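Side-chain contacts in legionella ubiquitin-specific protease A domain-containing protein (PDB 5DGG), which is of uncharacterised function but probably belongs to the clan CA cysteine proteases, this chain being its central, LupA-type domain: residues 84-89 with 137-142; 128-133 with 171-176. One frame throughout, in Å; residues are numbered along the deposited sequence.

Interaction 1 (84-89 with 137-142)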
ATOM      1  N   GLU A  84       3.838   8.128  -3.446  1.00 18.82           N
ATOM      2  CA  GLU A  84       4.472   6.993  -4.130  1.00 21.05           C
ATOM      3  C   GLU A  84       3.406   5.994  -4.543  1.00 20.77           C
ATOM      4  O   GLU A  84       2.589   5.569  -3.710  1.00 21.20           O
ATOM      5  CB  GLU A  84       5.479   6.301  -3.218  1.00 20.51           C
ATOM      6  CG  GLU A  84       6.019   5.018  -3.806  1.00 23.37           C
ATOM      7  CD  GLU A  84       7.043   4.273  -2.944  1.00 26.41           C
ATOM      8  OE1 GLU A  84       7.421   4.790  -1.860  1.00 26.03           O
ATOM      9  OE2 GLU A  84       7.418   3.128  -3.332  1.00 25.28           O
ATOM     10  N   LEU A  85       3.401   5.642  -5.813  1.00 20.09           N
ATOM     11  CA  LEU A  85       2.484   4.676  -6.375  1.00 20.52           C
ATOM     12  C   LEU A  85       3.217   3.433  -6.799  1.00 20.44           C
ATOM     13  O   LEU A  85       4.020   3.479  -7.721  1.00 21.21           O
ATOM     14  CB  LEU A  85       1.755   5.308  -7.569  1.00 23.36           C
ATOM     15  CG  LEU A  85       1.019   6.628  -7.305  1.00 25.49           C
ATOM     16  CD1 LEU A  85       0.328   7.210  -8.563  1.00 25.89           C
ATOM     17  CD2 LEU A  85       0.025   6.490  -6.188  1.00 27.27           C
ATOM     18  N   PHE A  86       3.010   2.330  -6.065  1.00 20.58           N
ATOM     19  CA  PHE A  86       3.779   1.074  -6.196  1.00 20.98           C
ATOM     20  C   PHE A  86       2.961   0.031  -6.957  1.00 20.60           C
ATOM     21  O   PHE A  86       1.836  -0.266  -6.597  1.00 19.24           O
ATOM     22  CB  PHE A  86       4.143   0.530  -4.807  1.00 21.18           C
ATOM     23  CG  PHE A  86       4.693  -0.860  -4.801  1.00 21.56           C
ATOM     24  CD1 PHE A  86       6.015  -1.093  -5.110  1.00 21.86           C
ATOM     25  CD2 PHE A  86       3.869  -1.939  -4.491  1.00 22.29           C
ATOM     26  CE1 PHE A  86       6.526  -2.381  -5.083  1.00 23.05           C
ATOM     27  CE2 PHE A  86       4.373  -3.209  -4.445  1.00 23.29           C
ATOM     28  CZ  PHE A  86       5.718  -3.432  -4.732  1.00 23.06           C
ATOM     29  N   ASP A  87       3.541  -0.502  -8.015  1.00 21.19           N
ATOM     30  CA  ASP A  87       2.927  -1.596  -8.731  1.00 23.09           C
ATOM     31  C   ASP A  87       3.877  -2.814  -8.687  1.00 22.66           C
ATOM     32  O   ASP A  87       5.045  -2.721  -9.103  1.00 22.59           O
ATOM     33  CB  ASP A  87       2.691  -1.128 -10.154  1.00 23.77           C
ATOM     34  CG  ASP A  87       1.934  -2.128 -10.990  1.00 25.26           C
ATOM     35  OD1 ASP A  87       2.143  -3.344 -10.833  1.00 26.03           O
ATOM     36  OD2 ASP A  87       1.141  -1.689 -11.850  1.00 28.64           O
ATOM     37  N   PRO A  88       3.400  -3.965  -8.160  1.00 23.19           N
ATOM     38  CA  PRO A  88       4.211  -5.178  -8.102  1.00 25.11           C
ATOM     39  C   PRO A  88       4.893  -5.548  -9.434  1.00 26.45           C
ATOM     40  O   PRO A  88       5.955  -6.195  -9.417  1.00 29.15           O
ATOM     41  CB  PRO A  88       3.189  -6.240  -7.713  1.00 24.57           C
ATOM     42  CG  PRO A  88       2.212  -5.489  -6.882  1.00 23.87           C
ATOM     43  CD  PRO A  88       2.098  -4.162  -7.532  1.00 23.30           C
ATOM     44  N   TYR A  89       4.334  -5.146 -10.562  1.00 27.46           N
ATOM     45  CA  TYR A  89       4.913  -5.560 -11.882  1.00 30.63           C
ATOM     46  C   TYR A  89       6.075  -4.676 -12.263  1.00 33.49           C
ATOM     47  O   TYR A  89       6.918  -5.068 -13.059  1.00 30.21           O
ATOM     48  CB  TYR A  89       3.906  -5.508 -13.033  1.00 32.26           C
ATOM     49  CG  TYR A  89       2.980  -6.696 -13.176  1.00 32.37           C
ATOM     50  CD1 TYR A  89       2.708  -7.544 -12.119  1.00 30.32           C
ATOM     51  CD2 TYR A  89       2.332  -6.931 -14.381  1.00 35.89           C
ATOM     52  CE1 TYR A  89       1.774  -8.571 -12.241  1.00 32.45           C
ATOM     53  CE2 TYR A  89       1.439  -7.988 -14.532  1.00 36.45           C
ATOM     54  CZ  TYR A  89       1.174  -8.813 -13.464  1.00 34.62           C
ATOM     55  OH  TYR A  89       0.273  -9.853 -13.607  1.00 35.43           O
ATOM     56  N   CYS A 137       1.500  -6.218   0.182  1.00 24.76           N
ATOM     57  CA  CYS A 137       1.514  -6.375   1.627  1.00 25.53           C
ATOM     58  C   CYS A 137       2.913  -6.290   2.169  1.00 25.79           C
ATOM     59  O   CYS A 137       3.212  -5.530   3.138  1.00 25.29           O
ATOM     60  CB  CYS A 137       0.890  -7.700   2.055  1.00 29.96           C
ATOM     61  SG  CYS A 137      -0.900  -7.673   2.078  1.00 35.61           S
ATOM     62  N   ALA A 138       3.826  -7.002   1.506  1.00 25.86           N
ATOM     63  CA  ALA A 138       5.202  -7.020   1.960  1.00 25.00           C
ATOM     64  C   ALA A 138       5.865  -5.663   1.754  1.00 25.04           C
ATOM     65  O   ALA A 138       6.625  -5.184   2.603  1.00 24.02           O
ATOM     66  CB  ALA A 138       5.991  -8.099   1.257  1.00 27.46           C
ATOM     67  N   TYR A 139       5.606  -5.042   0.616  1.00 23.97           N
ATOM     68  CA  TYR A 139       6.150  -3.694   0.370  1.00 23.70           C
ATOM     69  C   TYR A 139       5.644  -2.654   1.403  1.00 23.32           C
ATOM     70  O   TYR A 139       6.416  -1.750   1.827  1.00 22.17           O
ATOM     71  CB  TYR A 139       5.936  -3.274  -1.091  1.00 22.20           C
ATOM     72  CG  TYR A 139       6.708  -2.027  -1.528  1.00 23.84           C
ATOM     73  CD1 TYR A 139       8.000  -2.115  -1.946  1.00 24.87           C
ATOM     74  CD2 TYR A 139       6.102  -0.756  -1.508  1.00 23.52           C
ATOM     75  CE1 TYR A 139       8.737  -1.003  -2.298  1.00 27.10           C
ATOM     76  CE2 TYR A 139       6.803   0.377  -1.900  1.00 24.37           C
ATOM     77  CZ  TYR A 139       8.137   0.245  -2.292  1.00 25.66           C
ATOM     78  OH  TYR A 139       8.884   1.308  -2.696  1.00 25.70           O
ATOM     79  N   SER A 140       4.369  -2.805   1.799  1.00 22.91           N
ATOM     80  CA  SER A 140       3.782  -1.963   2.789  1.00 22.59           C
ATOM     81  C   SER A 140       4.487  -2.115   4.168  1.00 23.58           C
ATOM     82  O   SER A 140       4.675  -1.153   4.931  1.00 24.28           O
ATOM     83  CB  SER A 140       2.276  -2.244   2.891  1.00 23.29           C
ATOM     84  OG  SER A 140       1.609  -1.891   1.677  1.00 21.20           O
ATOM     85  N   HIS A 141       4.815  -3.340   4.528  1.00 24.82           N
ATOM     86  CA  HIS A 141       5.650  -3.586   5.695  1.00 25.02           C
ATOM     87  C   HIS A 141       7.035  -2.916   5.543  1.00 25.37           C
ATOM     88  O   HIS A 141       7.523  -2.281   6.459  1.00 27.03           O
ATOM     89  CB  HIS A 141       5.764  -5.086   5.931  1.00 26.21           C
ATOM     90  CG  HIS A 141       4.549  -5.684   6.562  1.00 28.08           C
ATOM     91  ND1 HIS A 141       4.330  -5.650   7.921  1.00 30.97           N
ATOM     92  CD2 HIS A 141       3.456  -6.260   6.027  1.00 28.42           C
ATOM     93  CE1 HIS A 141       3.170  -6.211   8.196  1.00 31.62           C
ATOM     94  NE2 HIS A 141       2.619  -6.591   7.065  1.00 30.52           N
ATOM     95  N   LYS A 142       7.659  -3.043   4.380  1.00 26.04           N
ATOM     96  CA  LYS A 142       8.915  -2.386   4.140  1.00 27.51           C
ATOM     97  C   LYS A 142       8.792  -0.877   4.351  1.00 28.46           C
ATOM     98  O   LYS A 142       9.675  -0.255   4.987  1.00 25.19           O
ATOM     99  CB  LYS A 142       9.382  -2.659   2.726  1.00 30.80           C
ATOM    100  CG  LYS A 142      10.654  -1.897   2.367  1.00 33.87           C
ATOM    101  CD  LYS A 142      11.049  -2.073   0.912  1.00 39.19           C
ATOM    102  CE  LYS A 142      12.526  -1.688   0.775  1.00 44.23           C
ATOM    103  NZ  LYS A 142      12.968  -1.726  -0.634  1.00 47.49           N
TER
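Tyr139 of helix 132-146 lies flat against Phe86 of strand 81-86 and ends on the carboxylate of Glu84. With CG anti to its backbone N (chi1 -168°), the tyrosine leaves the helix toward the strand. Its CB already packs over the phenylalanine face, 3.9 Å from the ring centroid, as a CH-pi contact. CG follows over the middle of that ring, 3.5 Å above its plane. Farther out, Tyr139 CD1 touches Phe86 CE1 at 3.5 Å, while Tyr139 CD2 lies 3.6 Å from Phe86 CG. The planes differ by just 4°, making an offset stack with centroids 3.8 Å apart. At the tip, Tyr139 OH donates to Glu84 OE2 in a very short hydrogen bond (2.4 Å as modelled, a length doubtful in detail). The extended glutamate meets the phenol at its edge, its carboxylate turned 79° from the ring. Tyrosine suits this place by joining a stacking face to a polar tip. Glu84 OE2 has a second hydroxyl partner in Thr120, and OE1 a salt bridge to Lys143, which probably favours the ionised form. Strand 81-86 runs between strands 65-70 and 115-120; Thr120 of the latter touches both aromatic side chains, and helix 156-165 reaches Tyr139 through Leu162.

Interaction 2 (128-133 with 171-176)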
ATOM      1  N   ASP A 128       3.309 -11.849 -12.339  1.00 36.29           N
ATOM      2  CA  ASP A 128       2.140 -12.753 -12.397  1.00 37.93           C
ATOM      3  C   ASP A 128       0.971 -12.143 -11.597  1.00 35.81           C
ATOM      4  O   ASP A 128       1.190 -11.558 -10.528  1.00 35.38           O
ATOM      5  CB  ASP A 128       2.484 -14.100 -11.771  1.00 39.55           C
ATOM      6  CG  ASP A 128       3.504 -14.884 -12.575  1.00 43.96           C
ATOM      7  OD1 ASP A 128       3.604 -14.659 -13.786  1.00 44.94           O
ATOM      8  OD2 ASP A 128       4.195 -15.736 -11.980  1.00 47.35           O
ATOM      9  N   ALA A 129      -0.257 -12.316 -12.060  1.00 34.75           N
ATOM     10  CA  ALA A 129      -1.391 -11.654 -11.402  1.00 35.65           C
ATOM     11  C   ALA A 129      -1.569 -12.087  -9.937  1.00 33.95           C
ATOM     12  O   ALA A 129      -1.830 -11.246  -9.043  1.00 30.52           O
ATOM     13  CB  ALA A 129      -2.676 -11.913 -12.199  1.00 38.67           C
ATOM     14  N   TYR A 130      -1.413 -13.397  -9.686  1.00 33.08           N
ATOM     15  CA  TYR A 130      -1.797 -13.945  -8.390  1.00 33.46           C
ATOM     16  C   TYR A 130      -1.033 -13.368  -7.190  1.00 29.69           C
ATOM     17  O   TYR A 130      -1.549 -13.426  -6.105  1.00 28.05           O
ATOM     18  CB  TYR A 130      -1.711 -15.475  -8.353  1.00 34.58           C
ATOM     19  CG  TYR A 130      -0.326 -16.036  -8.186  1.00 35.88           C
ATOM     20  CD1 TYR A 130       0.123 -16.490  -6.939  1.00 36.25           C
ATOM     21  CD2 TYR A 130       0.548 -16.149  -9.269  1.00 37.26           C
ATOM     22  CE1 TYR A 130       1.405 -16.996  -6.771  1.00 35.89           C
ATOM     23  CE2 TYR A 130       1.831 -16.645  -9.099  1.00 37.05           C
ATOM     24  CZ  TYR A 130       2.242 -17.077  -7.853  1.00 36.26           C
ATOM     25  OH  TYR A 130       3.490 -17.617  -7.692  1.00 38.13           O
ATOM     26  N   SER A 131       0.189 -12.860  -7.384  1.00 28.64           N
ATOM     27  CA  SER A 131       1.027 -12.481  -6.256  1.00 27.05           C
ATOM     28  C   SER A 131       1.049 -10.949  -5.994  1.00 28.46           C
ATOM     29  O   SER A 131       1.805 -10.514  -5.163  1.00 26.68           O
ATOM     30  CB  SER A 131       2.440 -13.005  -6.434  1.00 28.52           C
ATOM     31  OG  SER A 131       3.035 -12.507  -7.625  1.00 30.13           O
ATOM     32  N   CYS A 132       0.180 -10.165  -6.639  1.00 28.45           N
ATOM     33  CA  CYS A 132       0.240  -8.711  -6.497  1.00 27.03           C
ATOM     34  C   CYS A 132      -0.071  -8.317  -5.058  1.00 24.69           C
ATOM     35  O   CYS A 132       0.525  -7.417  -4.556  1.00 24.42           O
ATOM     36  CB  CYS A 132      -0.711  -8.014  -7.463  1.00 29.14           C
ATOM     37  SG  CYS A 132      -0.218  -8.062  -9.203  1.00 32.09           S
ATOM     38  N   GLY A 133      -1.007  -9.017  -4.424  1.00 24.99           N
ATOM     39  CA  GLY A 133      -1.353  -8.820  -3.017  1.00 25.04           C
ATOM     40  C   GLY A 133      -0.180  -9.026  -2.094  1.00 25.85           C
ATOM     41  O   GLY A 133       0.053  -8.239  -1.163  1.00 25.01           O
ATOM     42  N   VAL A 171       8.191 -18.224  -2.685  1.00 38.64           N
ATOM     43  CA  VAL A 171       8.554 -18.112  -1.261  0.70 38.83           C
ATOM     44  C   VAL A 171       7.835 -16.970  -0.550  1.00 37.84           C
ATOM     45  O   VAL A 171       7.569 -17.058   0.668  1.00 37.10           O
ATOM     46  CB  VAL A 171      10.067 -17.962  -1.005  0.70 39.56           C
ATOM     47  CG1 VAL A 171      10.818 -19.198  -1.465  0.70 39.69           C
ATOM     48  CG2 VAL A 171      10.615 -16.679  -1.623  0.70 39.19           C
ATOM     49  N   LEU A 172       7.504 -15.900  -1.284  1.00 36.13           N
ATOM     50  CA  LEU A 172       6.733 -14.807  -0.681  1.00 31.72           C
ATOM     51  C   LEU A 172       5.312 -15.284  -0.341  1.00 31.83           C
ATOM     52  O   LEU A 172       4.802 -15.059   0.770  1.00 32.40           O
ATOM     53  CB  LEU A 172       6.749 -13.574  -1.573  1.00 30.38           C
ATOM     54  CG  LEU A 172       6.230 -12.292  -0.912  1.00 29.31           C
ATOM     55  CD1 LEU A 172       7.108 -11.763   0.256  1.00 29.87           C
ATOM     56  CD2 LEU A 172       6.062 -11.222  -1.989  1.00 29.77           C
ATOM     57  N   ARG A 173       4.675 -15.978  -1.256  1.00 33.20           N
ATOM     58  CA  ARG A 173       3.385 -16.619  -0.963  1.00 36.38           C
ATOM     59  C   ARG A 173       3.456 -17.605   0.214  1.00 39.75           C
ATOM     60  O   ARG A 173       2.552 -17.643   1.068  1.00 37.56           O
ATOM     61  CB  ARG A 173       2.828 -17.284  -2.213  1.00 38.82           C
ATOM     62  CG  ARG A 173       1.546 -18.099  -2.030  1.00 39.95           C
ATOM     63  CD  ARG A 173       0.388 -17.333  -1.371  1.00 41.06           C
ATOM     64  NE  ARG A 173      -0.080 -16.135  -2.089  1.00 38.69           N
ATOM     65  CZ  ARG A 173      -1.065 -16.107  -2.971  1.00 40.52           C
ATOM     66  NH1 ARG A 173      -1.703 -17.233  -3.297  1.00 42.71           N
ATOM     67  NH2 ARG A 173      -1.420 -14.955  -3.564  1.00 38.57           N
ATOM     68  N   MET A 174       4.560 -18.343   0.329  1.00 41.50           N
ATOM     69  CA  MET A 174       4.712 -19.186   1.500  1.00 46.17           C
ATOM     70  C   MET A 174       4.827 -18.379   2.788  1.00 44.72           C
ATOM     71  O   MET A 174       4.220 -18.755   3.786  1.00 45.41           O
ATOM     72  CB  MET A 174       5.903 -20.123   1.381  1.00 54.20           C
ATOM     73  CG  MET A 174       5.614 -21.445   2.074  1.00 63.25           C
ATOM     74  SD  MET A 174       6.989 -22.066   3.034  1.00 77.20           S
ATOM     75  CE  MET A 174       6.640 -23.833   2.921  1.00 76.22           C
ATOM     76  N   THR A 175       5.570 -17.271   2.795  1.00 40.77           N
ATOM     77  CA  THR A 175       5.635 -16.480   4.020  1.00 40.50           C
ATOM     78  C   THR A 175       4.291 -15.796   4.310  1.00 39.94           C
ATOM     79  O   THR A 175       3.923 -15.646   5.466  1.00 42.21           O
ATOM     80  CB  THR A 175       6.804 -15.473   4.051  1.00 41.89           C
ATOM     81  OG1 THR A 175       6.735 -14.588   2.933  1.00 41.55           O
ATOM     82  CG2 THR A 175       8.144 -16.190   3.995  1.00 42.85           C
ATOM     83  N   THR A 176       3.542 -15.407   3.282  1.00 39.69           N
ATOM     84  CA  THR A 176       2.265 -14.764   3.532  1.00 38.50           C
ATOM     85  C   THR A 176       1.266 -15.798   4.137  1.00 42.69           C
ATOM     86  O   THR A 176       0.510 -15.459   5.061  1.00 43.83           O
ATOM     87  CB  THR A 176       1.704 -14.018   2.303  1.00 36.69           C
ATOM     88  OG1 THR A 176       1.527 -14.910   1.226  1.00 38.40           O
ATOM     89  CG2 THR A 176       2.647 -12.916   1.862  1.00 33.79           C
TER
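Arg173 reaches from helix 171-183 to Tyr130, meeting both its ring and its backbone carbonyl. The arginine starts out with CG opposite its own N, and the bends at chi2 (54°) and chi3 (60°) turn the guanidinium to the residues just before helix 132-146. There Arg173 NH2 stands 3.0 Å from Tyr130 O. Tyr130 CD1 approaches one face of the guanidinium, 3.8 Å above its plane and toward the rim, and is 4.0 Å from Arg173 NH2. Ring and guanidinium are almost perpendicular, so this is not a parallel stack. Tyr130 has its CG lodged between backbone N and carbonyl carbon (chi1 79°), which folds the ring back over its own backbone; Ser131 CB sits over the ring centre, 4.1 Å from the plane. A tyrosine fits here because its ring can pack while its OH bonds both Asn170 and Gln126; Gln126 also bonds Ser131 OG. Arginine offers several N-H groups to the acceptors gathered at this junction: NH2 forms a salt bridge with Asp134, and NH1 bonds the backbone O of Asp4. The contact is therefore mainly polar, and these two partners hold the guanidinium from outside the two segments, which probably lets its positive charge be buried where the two helices meet.

Both contacts are buried and both use helix 132-146, but at different depths. Interaction 1 lies about 5 Å from the chain centre, measured from its own centre, and joins the middle of that helix to the sheet by aromatic stacking; interaction 2, its centre about 15 Å from that of the chain, ties the residues before the same helix to helix 171-183 through a charged group. Between them Pro88 and Tyr89 pack on Cys132, linking 84-89 directly to 128-133. Asp87 bonds His63, which Cys132 touches, an arrangement that would fit a Cys-His-Asp triad as in clan CA proteases. The two contacts involve the segments that carry Asp87 and Cys132.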